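Local coordinates for D-alanyl-D-alanine carboxypeptidase (Penicillin binding protein) family protein (Francisella tularensis subsp. tularensis, PDB 6OSU) that probably trims the terminal D-alanine from peptidoglycan precursor peptides, as a serine carboxypeptidase of peptidase family S11, at residues D216-F224 with I232-L240. Numbering follows the deposited sequence.
Sequences DRKQCLPKF and IESYTVKDL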
loop_
_atom_site.group_PDB
_atom_site.type_symbol
_atom_site.label_atom_id
_atom_site.label_comp_id
_atom_site.label_asym_id
_atom_site.label_seq_id
_atom_site.Cartn_x
_atom_site.Cartn_y
_atom_site.Cartn_z
ATOM N N ASP A 216 22.802 14.408 -8.928
ATOM C CA ASP A 216 24.024 15.200 -8.815
ATOM C C ASP A 216 25.261 14.316 -8.761
ATOM O O ASP A 216 26.340 14.738 -9.190
ATOM C CB ASP A 216 23.979 16.104 -7.582
ATOM C CG ASP A 216 23.171 17.366 -7.813
ATOM O OD1 ASP A 216 22.280 17.662 -6.988
ATOM O OD2 ASP A 216 23.420 18.055 -8.825
ATOM N N ARG A 217 25.130 13.093 -8.242
ATOM C CA ARG A 217 26.275 12.188 -8.222
ATOM C C ARG A 217 26.599 11.683 -9.621
ATOM O O ARG A 217 27.770 11.623 -10.006
ATOM C CB ARG A 217 26.013 11.010 -7.286
ATOM C CG ARG A 217 27.241 10.149 -7.066
ATOM C CD ARG A 217 26.891 8.711 -6.731
ATOM N NE ARG A 217 28.096 7.908 -6.541
ATOM C CZ ARG A 217 28.099 6.600 -6.305
ATOM N NH1 ARG A 217 29.247 5.956 -6.145
ATOM N NH2 ARG A 217 26.954 5.934 -6.231
ATOM N N LYS A 218 25.576 11.316 -10.395
ATOM C CA LYS A 218 25.808 10.814 -11.744
ATOM C C LYS A 218 26.348 11.888 -12.680
ATOM O O LYS A 218 26.967 11.549 -13.693
ATOM C CB LYS A 218 24.519 10.215 -12.312
ATOM C CG LYS A 218 24.072 8.933 -11.615
ATOM C CD LYS A 218 22.682 8.508 -12.071
ATOM C CE LYS A 218 22.121 7.367 -11.223
ATOM N NZ LYS A 218 22.557 6.021 -11.693
ATOM N N GLN A 219 26.132 13.168 -12.366
ATOM C CA GLN A 219 26.745 14.237 -13.151
ATOM C C GLN A 219 28.245 14.312 -12.895
ATOM O O GLN A 219 29.045 14.385 -13.835
ATOM C CB GLN A 219 26.094 15.580 -12.825
ATOM C CG GLN A 219 24.636 15.700 -13.207
ATOM C CD GLN A 219 24.084 17.077 -12.898
ATOM O OE1 GLN A 219 24.829 18.053 -12.829
ATOM N NE2 GLN A 219 22.774 17.162 -12.701
ATOM N N CYS A 220 28.643 14.309 -11.621
ATOM C CA CYS A 220 30.053 14.459 -11.282
ATOM C C CYS A 220 30.782 13.122 -11.295
ATOM O O CYS A 220 31.942 13.051 -11.720
ATOM C CB CYS A 220 30.192 15.116 -9.909
ATOM S SG CYS A 220 29.359 16.708 -9.759
ATOM N N LEU A 221 30.115 12.061 -10.838
ATOM C CA LEU A 221 30.713 10.745 -10.636
ATOM C C LEU A 221 31.950 10.873 -9.756
ATOM O O LEU A 221 33.073 10.675 -10.235
ATOM C CB LEU A 221 31.058 10.092 -11.978
ATOM C CG LEU A 221 29.878 9.626 -12.834
ATOM C CD1 LEU A 221 30.301 9.436 -14.280
ATOM C CD2 LEU A 221 29.291 8.338 -12.275
ATOM N N PRO A 222 31.794 11.205 -8.477
ATOM C CA PRO A 222 32.966 11.406 -7.619
ATOM C C PRO A 222 33.700 10.100 -7.371
ATOM O O PRO A 222 33.167 9.003 -7.554
ATOM C CB PRO A 222 32.371 11.958 -6.317
ATOM C CG PRO A 222 30.973 12.369 -6.661
ATOM C CD PRO A 222 30.541 11.437 -7.744
ATOM N N LYS A 223 34.950 10.235 -6.944
ATOM C CA LYS A 223 35.788 9.092 -6.607
ATOM C C LYS A 223 35.856 8.966 -5.092
ATOM O O LYS A 223 36.250 9.913 -4.402
ATOM C CB LYS A 223 37.188 9.244 -7.199
ATOM C CG LYS A 223 38.083 8.036 -6.987
ATOM C CD LYS A 223 38.594 7.499 -8.316
ATOM C CE LYS A 223 39.687 6.463 -8.112
ATOM N NZ LYS A 223 40.293 6.045 -9.406
ATOM N N PHE A 224 35.467 7.801 -4.580
ATOM C CA PHE A 224 35.466 7.531 -3.151
ATOM C C PHE A 224 36.489 6.455 -2.828
ATOM O O PHE A 224 36.607 5.461 -3.553
ATOM C CB PHE A 224 34.079 7.090 -2.669
ATOM C CG PHE A 224 33.011 8.122 -2.875
ATOM C CD1 PHE A 224 32.116 8.012 -3.925
ATOM C CD2 PHE A 224 32.907 9.208 -2.024
ATOM C CE1 PHE A 224 31.133 8.964 -4.117
ATOM C CE2 PHE A 224 31.927 10.165 -2.214
ATOM C CZ PHE A 224 31.039 10.042 -3.260
ATOM N N ILE A 232 38.024 11.073 -2.828
ATOM C CA ILE A 232 39.353 11.327 -3.366
ATOM C C ILE A 232 39.306 12.373 -4.468
ATOM O O ILE A 232 40.056 13.347 -4.445
ATOM C CB ILE A 232 39.981 10.006 -3.862
ATOM C CG1 ILE A 232 40.399 9.139 -2.670
ATOM C CG2 ILE A 232 41.144 10.269 -4.800
ATOM C CD1 ILE A 232 40.654 7.686 -3.029
ATOM N N GLU A 233 38.408 12.195 -5.435
ATOM C CA GLU A 233 38.212 13.146 -6.520
ATOM C C GLU A 233 36.786 13.675 -6.487
ATOM O O GLU A 233 35.830 12.892 -6.418
ATOM C CB GLU A 233 38.505 12.496 -7.875
ATOM C CG GLU A 233 39.965 12.541 -8.279
ATOM C CD GLU A 233 40.461 13.958 -8.449
ATOM O OE1 GLU A 233 41.625 14.236 -8.086
ATOM O OE2 GLU A 233 39.674 14.798 -8.939
ATOM N N SER A 234 36.646 15.003 -6.540
ATOM C CA SER A 234 35.321 15.609 -6.607
ATOM C C SER A 234 34.610 15.225 -7.898
ATOM O O SER A 234 33.432 14.852 -7.881
ATOM C CB SER A 234 35.421 17.131 -6.484
ATOM O OG SER A 234 35.569 17.535 -5.133
ATOM N N TYR A 235 35.311 15.309 -9.027
ATOM C CA TYR A 235 34.753 14.929 -10.316
ATOM C C TYR A 235 35.678 13.940 -11.014
ATOM O O TYR A 235 36.903 14.015 -10.891
ATOM C CB TYR A 235 34.515 16.154 -11.220
ATOM C CG TYR A 235 35.653 17.153 -11.245
ATOM C CD1 TYR A 235 36.830 16.882 -11.936
ATOM C CD2 TYR A 235 35.541 18.377 -10.598
ATOM C CE1 TYR A 235 37.869 17.794 -11.965
ATOM C CE2 TYR A 235 36.575 19.296 -10.624
ATOM C CZ TYR A 235 37.736 18.998 -11.310
ATOM O OH TYR A 235 38.769 19.906 -11.339
ATOM N N THR A 236 35.066 13.005 -11.746
ATOM C CA THR A 236 35.792 12.084 -12.604
ATOM C C THR A 236 35.459 12.264 -14.079
ATOM O O THR A 236 36.152 11.685 -14.926
ATOM C CB THR A 236 35.515 10.625 -12.188
ATOM O OG1 THR A 236 36.706 9.841 -12.323
ATOM C CG2 THR A 236 34.409 10.002 -13.034
ATOM N N VAL A 237 34.445 13.067 -14.410
ATOM C CA VAL A 237 34.030 13.241 -15.796
ATOM C C VAL A 237 35.098 14.012 -16.559
ATOM O O VAL A 237 35.713 14.948 -16.030
ATOM C CB VAL A 237 32.666 13.951 -15.850
ATOM C CG1 VAL A 237 32.218 14.174 -17.289
ATOM C CG2 VAL A 237 31.631 13.133 -15.094
ATOM N N LYS A 238 35.324 13.618 -17.816
ATOM C CA LYS A 238 36.425 14.193 -18.585
ATOM C C LYS A 238 36.143 15.635 -18.989
ATOM O O LYS A 238 37.026 16.495 -18.885
ATOM C CB LYS A 238 36.710 13.339 -19.822
ATOM C CG LYS A 238 37.451 12.044 -19.523
ATOM C CD LYS A 238 38.523 12.259 -18.462
ATOM C CE LYS A 238 39.635 11.230 -18.577
ATOM N NZ LYS A 238 39.097 9.864 -18.801
ATOM N N ASP A 239 34.931 15.923 -19.456
ATOM C CA ASP A 239 34.568 17.258 -19.917
ATOM C C ASP A 239 33.419 17.791 -19.075
ATOM O O ASP A 239 32.333 17.202 -19.055
ATOM C CB ASP A 239 34.180 17.246 -21.393
ATOM C CG ASP A 239 34.038 18.639 -21.966
ATOM O OD1 ASP A 239 35.055 19.198 -22.429
ATOM O OD2 ASP A 239 32.911 19.176 -21.949
ATOM N N LEU A 240 33.660 18.909 -18.393
ATOM C CA LEU A 240 32.638 19.573 -17.598
ATOM C C LEU A 240 32.857 21.077 -17.671
ATOM O O LEU A 240 33.983 21.546 -17.857
ATOM C CB LEU A 240 32.661 19.114 -16.133
ATOM C CG LEU A 240 32.227 17.683 -15.815
ATOM C CD1 LEU A 240 32.465 17.368 -14.347
ATOM C CD2 LEU A 240 30.767 17.470 -16.181
#
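Ile232 and Glu233 both sit opposite Lys223, a classic beta bulge in the small antiparallel hairpin of strands 223-224 and 231-233. Lys223 O takes two backbone donors: Ile232 N at 2.6 Å, tilted 26° from the carbonyl plane, and Glu233 N, a weak bond at 3.3 Å. The return bond is better formed, Lys223 N reaching Glu233 O over 2.8 Å, in the carbonyl plane and on a lone pair. On the face that Lys223 shares with Glu233 the two CB atoms lie 3.6 Å apart, but both chains bend at chi2 and their charged ends lead away, so the side chains meet through methylenes. Past the bulge, Pro222 lays CB and CG against Ser234 O, CB at 3.5 Å.

Helix 214-220 ends here. Leu221 leaves it with positive phi (53°), and Cys220 O, the last carbonyl of the helix, accepts Thr236 N at 3.1 Å in an almost straight line (172° at the hydrogen). Alongside, Thr236 CG2 touches Leu221 CB at 3.5 Å. Val237 holds CG2 beside its backbone N, anti to its carbonyl carbon, and this methyl rests on the carbonyls of Gln219 and Cys220 and meets Leu221 CD1 at 4.0 Å.

Cys220 is tied by disulfide to Cys248 in helix 242-251, while Ser234 OG bonds to Phe252 O. All four hydrogen bonds between the segments run main chain to main chain, which implies a hairpin and helix end joined largely through backbone, with the disulfide adding a covalent tie, at a surface away from the annotated active-site residues.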